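Local coordinates for protein alpha-L-arabinofuranosidase B (Aspergillus kawachii, PDB 6SXT) that releases terminal non-reducing alpha-L-arabinofuranosyl residues from arabinoxylan, arabinan and arabinogalactan side chains by hydrolysis, and carries a separate arabinose-binding domain, at residues T344-D352 with T367-T375; P441-E449 with T462-V473. One frame throughout, in Å; residues are numbered along the deposited sequence. Where two conformers were deposited one is given.

How the contacts relate
Both contacts belong to the C-terminal arabinose-binding domain, a beta-trefoil. From the N terminus, contact 1 comes first: strand 346-351 turns back through strand 354-359, and the helix 366-371 brings the chain onto the first strand before strand 374-378 begins. Contact 2 repeats the plan about a hundred residues on, where strand 444-448 hairpins with strand 451-455 and the chain returns through 462-473 with its short helix. The two loops are in series, neither nested nor crossed, and the contact centres lie about 19 Å apart. Ile348 and Phe445, one from each contact, pack together with CD1 3.7 Å from CD2, consistent with the shared core of a beta-trefoil.

Contact 1 (T344-D352 with T367-T375); sequences TTRYIAHTD and TLKEEASWT. With SO4 (sulfate ion), chain R.
The indole of Trp374 donates to a main-chain carbonyl rather than to another side chain: NE1 lies 3.0 Å from Ile348 O, and the N-H...O angle of 176° makes the bond almost perfectly straight. The acceptor sits in the ring plane, yet the donor stands 53° out of the Ile348 carbonyl plane, so the bond is ideal for the indole but not aimed at a lone pair of the oxygen. That oxygen has further partners. A water donates to it at 2.6 Å and also to Ala372 O at 2.7 Å, bridging the two backbones, while Ala372 CA makes a CA-H...O contact with Ile348 O at 3.4 Å. A second such contact runs the other way, from Ala349 CA to Glu371 O at 3.2 Å. The small side chains of Ala349 and Ala372 meet at 4.1 Å between CB atoms, consistent with this close backbone approach.

His350 places its CG between its own backbone N and carbonyl carbon (chi1 70°), which turns the ring toward the end of the helix. Glu371 CG lies over one face, 3.9 Å from the His350 ring centroid, a CH-pi contact, and Trp374 CH2 approaches obliquely. Rotation of the ring is fixed by its two nitrogens: ND1 donates to Asp352 O at 2.7 Å, on a lone pair, and NE2 is hydrogen-bonded to Asp392. At the far end of the strand, Arg346 NH1 and NH2 each bond a different oxygen of a sulfate, probably from the crystallisation liquor; NH1 also bonds Thr357 O.

Strand 346-351 pairs with 354-359, and helix 366-371 packs across it, Leu368 also touching Gln358. Backbone bonds from Ile348 to Leu336 and from Trp374 to Val334 link both segments to strand 333-338, and Tyr347 OH reaches Glu478 of strand 475-479.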
loop_
_atom_site.group_PDB
_atom_site.type_symbol
_atom_site.label_atom_id
_atom_site.label_comp_id
_atom_site.label_asym_id
_atom_site.label_seq_id
_atom_site.Cartn_x
_atom_site.Cartn_y
_atom_site.Cartn_z
ATOM N N THR A 344 -31.498 -13.884 -1.484
ATOM C CA THR A 344 -31.011 -14.332 -2.797
ATOM C C THR A 344 -31.881 -13.828 -3.964
ATOM O O THR A 344 -31.481 -14.092 -5.093
ATOM C CB THR A 344 -30.830 -15.858 -2.866
ATOM O OG1 THR A 344 -32.087 -16.490 -2.639
ATOM C CG2 THR A 344 -29.869 -16.401 -1.826
ATOM N N THR A 345 -33.024 -13.163 -3.709
ATOM C CA THR A 345 -33.824 -12.557 -4.807
ATOM C C THR A 345 -33.489 -11.068 -4.913
ATOM O O THR A 345 -34.064 -10.381 -5.767
ATOM C CB THR A 345 -35.344 -12.755 -4.600
ATOM O OG1 THR A 345 -35.728 -12.041 -3.437
ATOM C CG2 THR A 345 -35.682 -14.216 -4.430
ATOM N N ARG A 346 -32.516 -10.578 -4.141
ATOM C CA ARG A 346 -32.130 -9.147 -4.164
ATOM C C ARG A 346 -30.941 -8.937 -5.087
ATOM O O ARG A 346 -30.079 -9.842 -5.266
ATOM C CB ARG A 346 -31.812 -8.581 -2.790
ATOM C CG ARG A 346 -32.885 -8.862 -1.747
ATOM C CD ARG A 346 -32.629 -8.248 -0.418
ATOM N NE ARG A 346 -32.873 -6.824 -0.358
ATOM C CZ ARG A 346 -34.055 -6.285 -0.025
ATOM N NH1 ARG A 346 -34.209 -4.985 0.001
ATOM N NH2 ARG A 346 -35.063 -7.070 0.290
ATOM N N TYR A 347 -30.866 -7.756 -5.647
ATOM C CA TYR A 347 -29.822 -7.296 -6.582
ATOM C C TYR A 347 -29.284 -5.950 -6.119
ATOM O O TYR A 347 -29.982 -5.177 -5.431
ATOM C CB TYR A 347 -30.362 -7.142 -8.002
ATOM C CG TYR A 347 -30.664 -8.446 -8.670
ATOM C CD1 TYR A 347 -31.852 -9.107 -8.372
ATOM C CD2 TYR A 347 -29.829 -9.004 -9.619
ATOM C CE1 TYR A 347 -32.177 -10.305 -8.954
ATOM C CE2 TYR A 347 -30.135 -10.216 -10.218
ATOM C CZ TYR A 347 -31.356 -10.829 -9.930
ATOM O OH TYR A 347 -31.647 -12.043 -10.503
ATOM N N ILE A 348 -28.019 -5.655 -6.484
ATOM C CA ILE A 348 -27.426 -4.342 -6.196
ATOM C C ILE A 348 -28.146 -3.319 -7.078
ATOM O O ILE A 348 -28.126 -3.430 -8.322
ATOM C CB ILE A 348 -25.897 -4.311 -6.456
ATOM C CG1 ILE A 348 -25.217 -5.392 -5.604
ATOM C CG2 ILE A 348 -25.371 -2.910 -6.192
ATOM C CD1 ILE A 348 -23.698 -5.359 -5.659
ATOM N N ALA A 349 -28.714 -2.355 -6.406
ATOM C CA ALA A 349 -29.463 -1.294 -7.098
ATOM C C ALA A 349 -29.115 0.033 -6.456
ATOM O O ALA A 349 -28.123 0.155 -5.675
ATOM C CB ALA A 349 -30.945 -1.607 -7.012
ATOM N N HIS A 350 -29.879 1.091 -6.730
ATOM C CA HIS A 350 -29.631 2.341 -6.027
ATOM C C HIS A 350 -30.962 3.115 -5.973
ATOM O O HIS A 350 -31.818 2.880 -6.859
ATOM C CB HIS A 350 -28.503 3.155 -6.665
ATOM C CG HIS A 350 -28.876 3.720 -7.991
ATOM N ND1 HIS A 350 -29.328 5.036 -8.088
ATOM C CD2 HIS A 350 -28.858 3.193 -9.234
ATOM C CE1 HIS A 350 -29.582 5.268 -9.370
ATOM N NE2 HIS A 350 -29.326 4.160 -10.097
ATOM N N THR A 351 -31.042 3.948 -4.971
ATOM C CA THR A 351 -32.133 4.966 -4.813
ATOM C C THR A 351 -31.425 6.306 -4.744
ATOM O O THR A 351 -30.792 6.605 -3.704
ATOM C CB THR A 351 -32.979 4.711 -3.578
ATOM O OG1 THR A 351 -33.400 3.349 -3.628
ATOM C CG2 THR A 351 -34.176 5.648 -3.568
ATOM N N ASP A 352 -31.407 7.033 -5.846
ATOM C CA ASP A 352 -30.564 8.234 -6.018
ATOM C C ASP A 352 -29.109 7.853 -5.647
ATOM O O ASP A 352 -28.623 6.900 -6.253
ATOM C CB ASP A 352 -31.167 9.398 -5.237
ATOM C CG ASP A 352 -32.500 9.780 -5.904
ATOM O OD1 ASP A 352 -32.569 9.697 -7.136
ATOM O OD2 ASP A 352 -33.399 10.108 -5.149
ATOM N N THR A 367 -37.962 1.504 -14.082
ATOM C CA THR A 367 -37.096 2.410 -13.303
ATOM C C THR A 367 -36.145 1.578 -12.432
ATOM O O THR A 367 -34.902 1.784 -12.528
ATOM C CB THR A 367 -37.906 3.344 -12.429
ATOM O OG1 THR A 367 -38.815 2.646 -11.546
ATOM C CG2 THR A 367 -38.711 4.245 -13.325
ATOM N N LEU A 368 -36.705 0.672 -11.669
ATOM C CA LEU A 368 -35.859 -0.165 -10.773
ATOM C C LEU A 368 -34.956 -1.094 -11.614
ATOM O O LEU A 368 -33.755 -1.275 -11.222
ATOM C CB LEU A 368 -36.753 -0.895 -9.782
ATOM C CG LEU A 368 -36.062 -1.892 -8.856
ATOM C CD1 LEU A 368 -35.011 -1.144 -8.039
ATOM C CD2 LEU A 368 -37.071 -2.575 -7.936
ATOM N N LYS A 369 -35.429 -1.654 -12.709
ATOM C CA LYS A 369 -34.599 -2.494 -13.592
ATOM C C LYS A 369 -33.354 -1.742 -14.024
ATOM O O LYS A 369 -32.246 -2.336 -14.028
ATOM C CB LYS A 369 -35.369 -3.003 -14.798
ATOM C CG LYS A 369 -36.402 -4.042 -14.399
ATOM C CD LYS A 369 -37.146 -4.562 -15.587
ATOM C CE LYS A 369 -38.119 -5.657 -15.248
ATOM N NZ LYS A 369 -38.775 -6.092 -16.498
ATOM N N GLU A 370 -33.492 -0.473 -14.373
ATOM C CA GLU A 370 -32.330 0.330 -14.790
ATOM C C GLU A 370 -31.416 0.578 -13.580
ATOM O O GLU A 370 -30.158 0.617 -13.771
ATOM C CB GLU A 370 -32.762 1.666 -15.396
ATOM C CG GLU A 370 -33.477 1.545 -16.706
ATOM C CD GLU A 370 -33.844 2.954 -17.182
ATOM O OE1 GLU A 370 -33.318 3.930 -16.627
ATOM O OE2 GLU A 370 -34.667 3.056 -18.142
ATOM N N GLU A 371 -31.968 0.835 -12.408
ATOM C CA GLU A 371 -31.207 1.091 -11.160
ATOM C C GLU A 371 -30.431 -0.176 -10.735
ATOM O O GLU A 371 -29.447 -0.037 -9.989
ATOM C CB GLU A 371 -32.129 1.575 -10.071
ATOM C CG GLU A 371 -32.639 2.999 -10.372
ATOM C CD GLU A 371 -33.797 3.404 -9.493
ATOM O OE1 GLU A 371 -34.504 2.517 -8.936
ATOM O OE2 GLU A 371 -34.013 4.605 -9.392
ATOM N N ALA A 372 -30.881 -1.331 -11.179
ATOM C CA ALA A 372 -30.220 -2.636 -10.875
ATOM C C ALA A 372 -29.365 -3.092 -12.048
ATOM O O ALA A 372 -29.033 -4.299 -12.098
ATOM C CB ALA A 372 -31.256 -3.646 -10.549
ATOM N N SER A 373 -29.078 -2.216 -13.001
ATOM C CA SER A 373 -28.264 -2.560 -14.176
ATOM C C SER A 373 -27.047 -1.652 -14.206
ATOM O O SER A 373 -27.158 -0.441 -13.927
ATOM C CB SER A 373 -29.070 -2.501 -15.472
ATOM O OG SER A 373 -30.133 -3.409 -15.360
ATOM N N TRP A 374 -25.881 -2.216 -14.553
ATOM C CA TRP A 374 -24.570 -1.535 -14.417
ATOM C C TRP A 374 -23.732 -1.787 -15.657
ATOM O O TRP A 374 -23.552 -2.955 -16.052
ATOM C CB TRP A 374 -23.878 -2.047 -13.147
ATOM C CG TRP A 374 -24.689 -1.829 -11.907
ATOM C CD1 TRP A 374 -25.548 -2.707 -11.313
ATOM C CD2 TRP A 374 -24.849 -0.590 -11.222
ATOM N NE1 TRP A 374 -26.140 -2.130 -10.234
ATOM C CE2 TRP A 374 -25.749 -0.823 -10.166
ATOM C CE3 TRP A 374 -24.269 0.674 -11.363
ATOM C CZ2 TRP A 374 -26.083 0.163 -9.245
ATOM C CZ3 TRP A 374 -24.620 1.654 -10.473
ATOM C CH2 TRP A 374 -25.520 1.396 -9.429
ATOM N N THR A 375 -23.257 -0.746 -16.293
ATOM C CA THR A 375 -22.312 -0.818 -17.406
ATOM C C THR A 375 -20.907 -0.942 -16.791
ATOM O O THR A 375 -20.493 -0.067 -16.048
ATOM C CB THR A 375 -22.399 0.384 -18.325
ATOM O OG1 THR A 375 -23.789 0.544 -18.712
ATOM C CG2 THR A 375 -21.503 0.185 -19.530
HETATM S S SO4 R . -37.643 -4.709 1.365
HETATM O O1 SO4 R . -38.936 -4.143 1.665
HETATM O O2 SO4 R . -37.790 -5.704 0.324
HETATM O O3 SO4 R . -36.744 -3.630 0.933
HETATM O O4 SO4 R . -37.122 -5.343 2.556
HETATM O O HOH W 1 -27.728 -5.410 -10.022
#

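Contact 2 (P441-E449 with T462-V473); sequences PTRYFRHYE and TFDSKTSFNNDV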
loop_
_atom_site.group_PDB
_atom_site.type_symbol
_atom_site.label_atom_id
_atom_site.label_comp_id
_atom_site.label_asym_id
_atom_site.label_seq_id
_atom_site.Cartn_x
_atom_site.Cartn_y
_atom_site.Cartn_z
ATOM N N PRO A 441 -7.802 -2.241 -0.274
ATOM C CA PRO A 441 -8.000 -3.649 -0.563
ATOM C C PRO A 441 -8.339 -4.579 0.595
ATOM O O PRO A 441 -8.611 -5.744 0.364
ATOM C CB PRO A 441 -6.695 -4.061 -1.258
ATOM C CG PRO A 441 -5.693 -3.063 -0.703
ATOM C CD PRO A 441 -6.450 -1.746 -0.595
ATOM N N THR A 442 -8.410 -4.013 1.788
ATOM C CA THR A 442 -9.017 -4.742 2.915
ATOM C C THR A 442 -10.557 -4.726 2.827
ATOM O O THR A 442 -11.189 -5.403 3.634
ATOM C CB THR A 442 -8.639 -4.142 4.266
ATOM O OG1 THR A 442 -8.977 -2.745 4.299
ATOM C CG2 THR A 442 -7.142 -4.285 4.502
ATOM N N ARG A 443 -11.085 -3.946 1.888
ATOM C CA ARG A 443 -12.555 -3.749 1.811
ATOM C C ARG A 443 -13.127 -4.200 0.490
ATOM O O ARG A 443 -12.476 -4.118 -0.548
ATOM C CB ARG A 443 -12.843 -2.283 2.079
ATOM C CG ARG A 443 -12.522 -1.858 3.510
ATOM C CD ARG A 443 -12.693 -0.369 3.758
ATOM N NE ARG A 443 -12.435 -0.099 5.162
ATOM C CZ ARG A 443 -13.296 -0.295 6.166
ATOM N NH1 ARG A 443 -14.529 -0.669 5.926
ATOM N NH2 ARG A 443 -12.896 -0.151 7.421
ATOM N N TYR A 444 -14.380 -4.645 0.577
ATOM C CA TYR A 444 -15.124 -5.276 -0.498
ATOM C C TYR A 444 -16.538 -4.723 -0.557
ATOM O O TYR A 444 -17.064 -4.344 0.480
ATOM C CB TYR A 444 -15.265 -6.777 -0.242
ATOM C CG TYR A 444 -13.979 -7.569 -0.355
ATOM C CD1 TYR A 444 -13.091 -7.622 0.678
ATOM C CD2 TYR A 444 -13.696 -8.267 -1.513
ATOM C CE1 TYR A 444 -11.875 -8.270 0.523
ATOM C CE2 TYR A 444 -12.522 -8.980 -1.655
ATOM C CZ TYR A 444 -11.630 -8.993 -0.615
ATOM O OH TYR A 444 -10.444 -9.714 -0.750
ATOM N N PHE A 445 -17.114 -4.705 -1.754
ATOM C CA PHE A 445 -18.603 -4.556 -1.838
ATOM C C PHE A 445 -19.221 -5.490 -0.798
ATOM O O PHE A 445 -18.937 -6.707 -0.838
ATOM C CB PHE A 445 -19.197 -4.948 -3.183
ATOM C CG PHE A 445 -19.230 -3.913 -4.283
ATOM C CD1 PHE A 445 -18.192 -3.042 -4.557
ATOM C CD2 PHE A 445 -20.370 -3.824 -5.075
ATOM C CE1 PHE A 445 -18.246 -2.160 -5.621
ATOM C CE2 PHE A 445 -20.437 -2.938 -6.126
ATOM C CZ PHE A 445 -19.395 -2.091 -6.381
ATOM N N ARG A 446 -20.060 -4.976 0.091
ATOM C CA ARG A 446 -20.668 -5.795 1.156
ATOM C C ARG A 446 -22.052 -5.219 1.466
ATOM O O ARG A 446 -22.122 -4.016 1.784
ATOM C CB ARG A 446 -19.788 -5.806 2.418
ATOM C CG ARG A 446 -20.254 -6.785 3.505
ATOM C CD ARG A 446 -21.121 -6.135 4.607
ATOM N NE ARG A 446 -21.639 -7.243 5.390
ATOM C CZ ARG A 446 -20.980 -7.825 6.395
ATOM N NH1 ARG A 446 -19.926 -7.245 6.930
ATOM N NH2 ARG A 446 -21.455 -8.958 6.894
ATOM N N HIS A 447 -23.085 -6.061 1.391
ATOM C CA HIS A 447 -24.450 -5.620 1.796
ATOM C C HIS A 447 -24.615 -5.843 3.309
ATOM O O HIS A 447 -24.183 -6.874 3.880
ATOM C CB HIS A 447 -25.564 -6.200 0.923
ATOM C CG HIS A 447 -25.732 -7.658 1.051
ATOM N ND1 HIS A 447 -26.537 -8.174 2.048
ATOM C CD2 HIS A 447 -25.162 -8.711 0.412
ATOM C CE1 HIS A 447 -26.503 -9.483 1.967
ATOM N NE2 HIS A 447 -25.650 -9.841 1.003
ATOM N N TYR A 448 -25.200 -4.849 3.955
ATOM C CA TYR A 448 -25.451 -4.843 5.407
ATOM C C TYR A 448 -26.748 -4.040 5.632
ATOM O O TYR A 448 -26.794 -2.847 5.323
ATOM C CB TYR A 448 -24.263 -4.261 6.176
ATOM C CG TYR A 448 -24.400 -4.359 7.671
ATOM C CD1 TYR A 448 -23.989 -5.487 8.348
ATOM C CD2 TYR A 448 -24.946 -3.311 8.383
ATOM C CE1 TYR A 448 -24.101 -5.564 9.731
ATOM C CE2 TYR A 448 -25.067 -3.376 9.762
ATOM C CZ TYR A 448 -24.647 -4.512 10.425
ATOM O OH TYR A 448 -24.764 -4.586 11.782
ATOM N N GLU A 449 -27.745 -4.746 6.162
ATOM C CA GLU A 449 -29.143 -4.221 6.299
ATOM C C GLU A 449 -29.591 -3.694 4.925
ATOM O O GLU A 449 -30.189 -2.610 4.858
ATOM C CB GLU A 449 -29.198 -3.204 7.433
ATOM C CG GLU A 449 -28.926 -3.860 8.782
ATOM C CD GLU A 449 -29.107 -2.992 10.013
ATOM O OE1 GLU A 449 -29.251 -1.791 9.882
ATOM O OE2 GLU A 449 -29.108 -3.544 11.103
ATOM N N THR A 462 -19.792 -0.740 12.021
ATOM C CA THR A 462 -20.797 -1.796 12.273
ATOM C C THR A 462 -20.922 -2.710 11.048
ATOM O O THR A 462 -21.085 -3.912 11.238
ATOM C CB THR A 462 -22.147 -1.185 12.671
ATOM O OG1 THR A 462 -22.489 -0.310 11.594
ATOM C CG2 THR A 462 -22.050 -0.485 14.006
ATOM N N PHE A 463 -20.776 -2.173 9.834
ATOM C CA PHE A 463 -20.966 -2.947 8.589
ATOM C C PHE A 463 -19.693 -3.756 8.236
ATOM O O PHE A 463 -19.714 -4.435 7.223
ATOM C CB PHE A 463 -21.322 -2.029 7.426
ATOM C CG PHE A 463 -20.476 -0.799 7.272
ATOM C CD1 PHE A 463 -19.230 -0.850 6.643
ATOM C CD2 PHE A 463 -20.904 0.434 7.757
ATOM C CE1 PHE A 463 -18.495 0.305 6.477
ATOM C CE2 PHE A 463 -20.136 1.580 7.629
ATOM C CZ PHE A 463 -18.933 1.533 6.960
ATOM N N ASP A 464 -18.685 -3.720 9.094
ATOM C CA ASP A 464 -17.518 -4.629 8.992
ATOM C C ASP A 464 -17.774 -5.892 9.786
ATOM O O ASP A 464 -16.830 -6.685 10.000
ATOM C CB ASP A 464 -16.240 -3.978 9.514
ATOM C CG ASP A 464 -15.783 -2.699 8.838
ATOM O OD1 ASP A 464 -16.087 -2.519 7.649
ATOM O OD2 ASP A 464 -15.144 -1.869 9.536
ATOM N N SER A 465 -19.024 -6.184 10.172
ATOM C CA SER A 465 -19.315 -7.436 10.910
ATOM C C SER A 465 -18.734 -8.672 10.233
ATOM O O SER A 465 -18.931 -8.942 9.027
ATOM C CB SER A 465 -20.808 -7.597 11.141
ATOM O OG SER A 465 -21.043 -8.815 11.794
ATOM N N LYS A 466 -18.093 -9.552 11.016
ATOM C CA LYS A 466 -17.651 -10.840 10.480
ATOM C C LYS A 466 -18.809 -11.768 10.181
ATOM O O LYS A 466 -18.661 -12.664 9.363
ATOM C CB LYS A 466 -16.689 -11.506 11.469
ATOM C CG LYS A 466 -15.385 -10.746 11.619
ATOM C CD LYS A 466 -14.343 -11.658 12.236
ATOM C CE LYS A 466 -12.945 -11.312 11.818
ATOM N NZ LYS A 466 -12.020 -12.341 12.287
ATOM N N THR A 467 -19.938 -11.569 10.850
ATOM C CA THR A 467 -21.117 -12.427 10.613
ATOM C C THR A 467 -21.558 -12.313 9.163
ATOM O O THR A 467 -21.804 -11.181 8.737
ATOM C CB THR A 467 -22.249 -12.040 11.561
ATOM O OG1 THR A 467 -21.708 -12.198 12.859
ATOM C CG2 THR A 467 -23.461 -12.925 11.411
ATOM N N SER A 468 -21.564 -13.422 8.470
ATOM C CA SER A 468 -22.069 -13.555 7.081
ATOM C C SER A 468 -21.158 -12.767 6.122
ATOM O O SER A 468 -21.579 -12.507 5.018
ATOM C CB SER A 468 -23.520 -13.029 6.975
ATOM O OG SER A 468 -24.134 -13.477 5.795
ATOM N N PHE A 469 -19.906 -12.518 6.509
ATOM C CA PHE A 469 -19.031 -11.653 5.674
ATOM C C PHE A 469 -18.857 -12.310 4.313
ATOM O O PHE A 469 -19.077 -11.658 3.271
ATOM C CB PHE A 469 -17.672 -11.373 6.336
ATOM C CG PHE A 469 -16.846 -10.491 5.449
ATOM C CD1 PHE A 469 -16.977 -9.119 5.471
ATOM C CD2 PHE A 469 -15.948 -11.070 4.566
ATOM C CE1 PHE A 469 -16.184 -8.325 4.653
ATOM C CE2 PHE A 469 -15.173 -10.260 3.733
ATOM C CZ PHE A 469 -15.295 -8.897 3.781
ATOM N N ASN A 470 -18.392 -13.547 4.261
ATOM C CA ASN A 470 -18.074 -14.206 2.991
ATOM C C ASN A 470 -19.320 -14.177 2.085
ATOM O O ASN A 470 -19.191 -13.931 0.887
ATOM C CB ASN A 470 -17.590 -15.632 3.172
ATOM C CG ASN A 470 -16.147 -15.714 3.654
ATOM O OD1 ASN A 470 -15.545 -14.712 4.030
ATOM N ND2 ASN A 470 -15.640 -16.938 3.583
ATOM N N ASN A 471 -20.493 -14.521 2.614
ATOM C CA ASN A 471 -21.715 -14.527 1.758
ATOM C C ASN A 471 -22.070 -13.100 1.320
ATOM O O ASN A 471 -22.390 -12.912 0.101
ATOM C CB ASN A 471 -22.866 -15.192 2.517
ATOM C CG ASN A 471 -22.707 -16.687 2.597
ATOM O OD1 ASN A 471 -22.088 -17.320 1.746
ATOM N ND2 ASN A 471 -23.376 -17.270 3.587
ATOM N N ASP A 472 -21.944 -12.135 2.211
ATOM C CA ASP A 472 -22.396 -10.735 1.992
ATOM C C ASP A 472 -21.455 -9.988 1.040
ATOM O O ASP A 472 -21.842 -8.897 0.607
ATOM C CB ASP A 472 -22.555 -9.953 3.278
ATOM C CG ASP A 472 -23.608 -10.486 4.262
ATOM O OD1 ASP A 472 -24.331 -11.474 3.893
ATOM O OD2 ASP A 472 -23.624 -9.929 5.366
ATOM N N VAL A 473 -20.295 -10.576 0.685
ATOM C CA VAL A 473 -19.391 -9.963 -0.323
ATOM C C VAL A 473 -19.345 -10.796 -1.596
ATOM O O VAL A 473 -18.496 -10.507 -2.457
ATOM C CB VAL A 473 -17.977 -9.730 0.255
ATOM C CG1 VAL A 473 -17.994 -8.894 1.505
ATOM C CG2 VAL A 473 -17.202 -11.042 0.433
HETATM O O HOH W 2 -17.643 -8.014 -2.867
HETATM O O HOH W 3 -24.335 -11.579 -1.188
#
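Arg446 NH2 forms a salt bridge with Asp472 OD2 at 2.8 Å, with an N-H...O angle of 163°; the oxygen lies in the guanidinium plane and is met on its anti side, but the carboxylate is turned 61° against the guanidinium. NE donates to His447 O and weakly to the same OD2. NH1 donates to Ser465 O at 2.9 Å, in plane and on a lone pair, and to Phe463 O at 2.8 Å, which lies tilted from the guanidinium plane; NH2 adds a weak bond to Thr467 O. A bend at chi2 (-96°) swings the chain in among these carbonyls, and Tyr448 CD1 rests over one guanidinium face. His447 N bonds Asp472 O at 3.2 Å.

Farther along, Arg443 NH1 pairs with Asp464 OD1 at 3.0 Å and also serves Ala454 O. A water bridges Phe445 O and Val473 O.

Phe463 CA sits over the centre of the Tyr448 ring, 3.9 Å from its centroid; Asp472 CB covers a face of His447, 4.1 Å from that centroid; Val473 CG1 packs against Tyr444 CB at 3.9 Å.

His447, Glu449 and Asp472 all bind substrate, and Thr340 OG1 bonds both His447 NE2 and Asp472 OD1. A diethylene glycol, probably from the crystallisation liquor, bonds His447 ND1. These residues belong to an arabinose-binding site of the beta-trefoil domain, where Arg446 and Ser468 OG grip the Asp472 carboxylate and probably orient it.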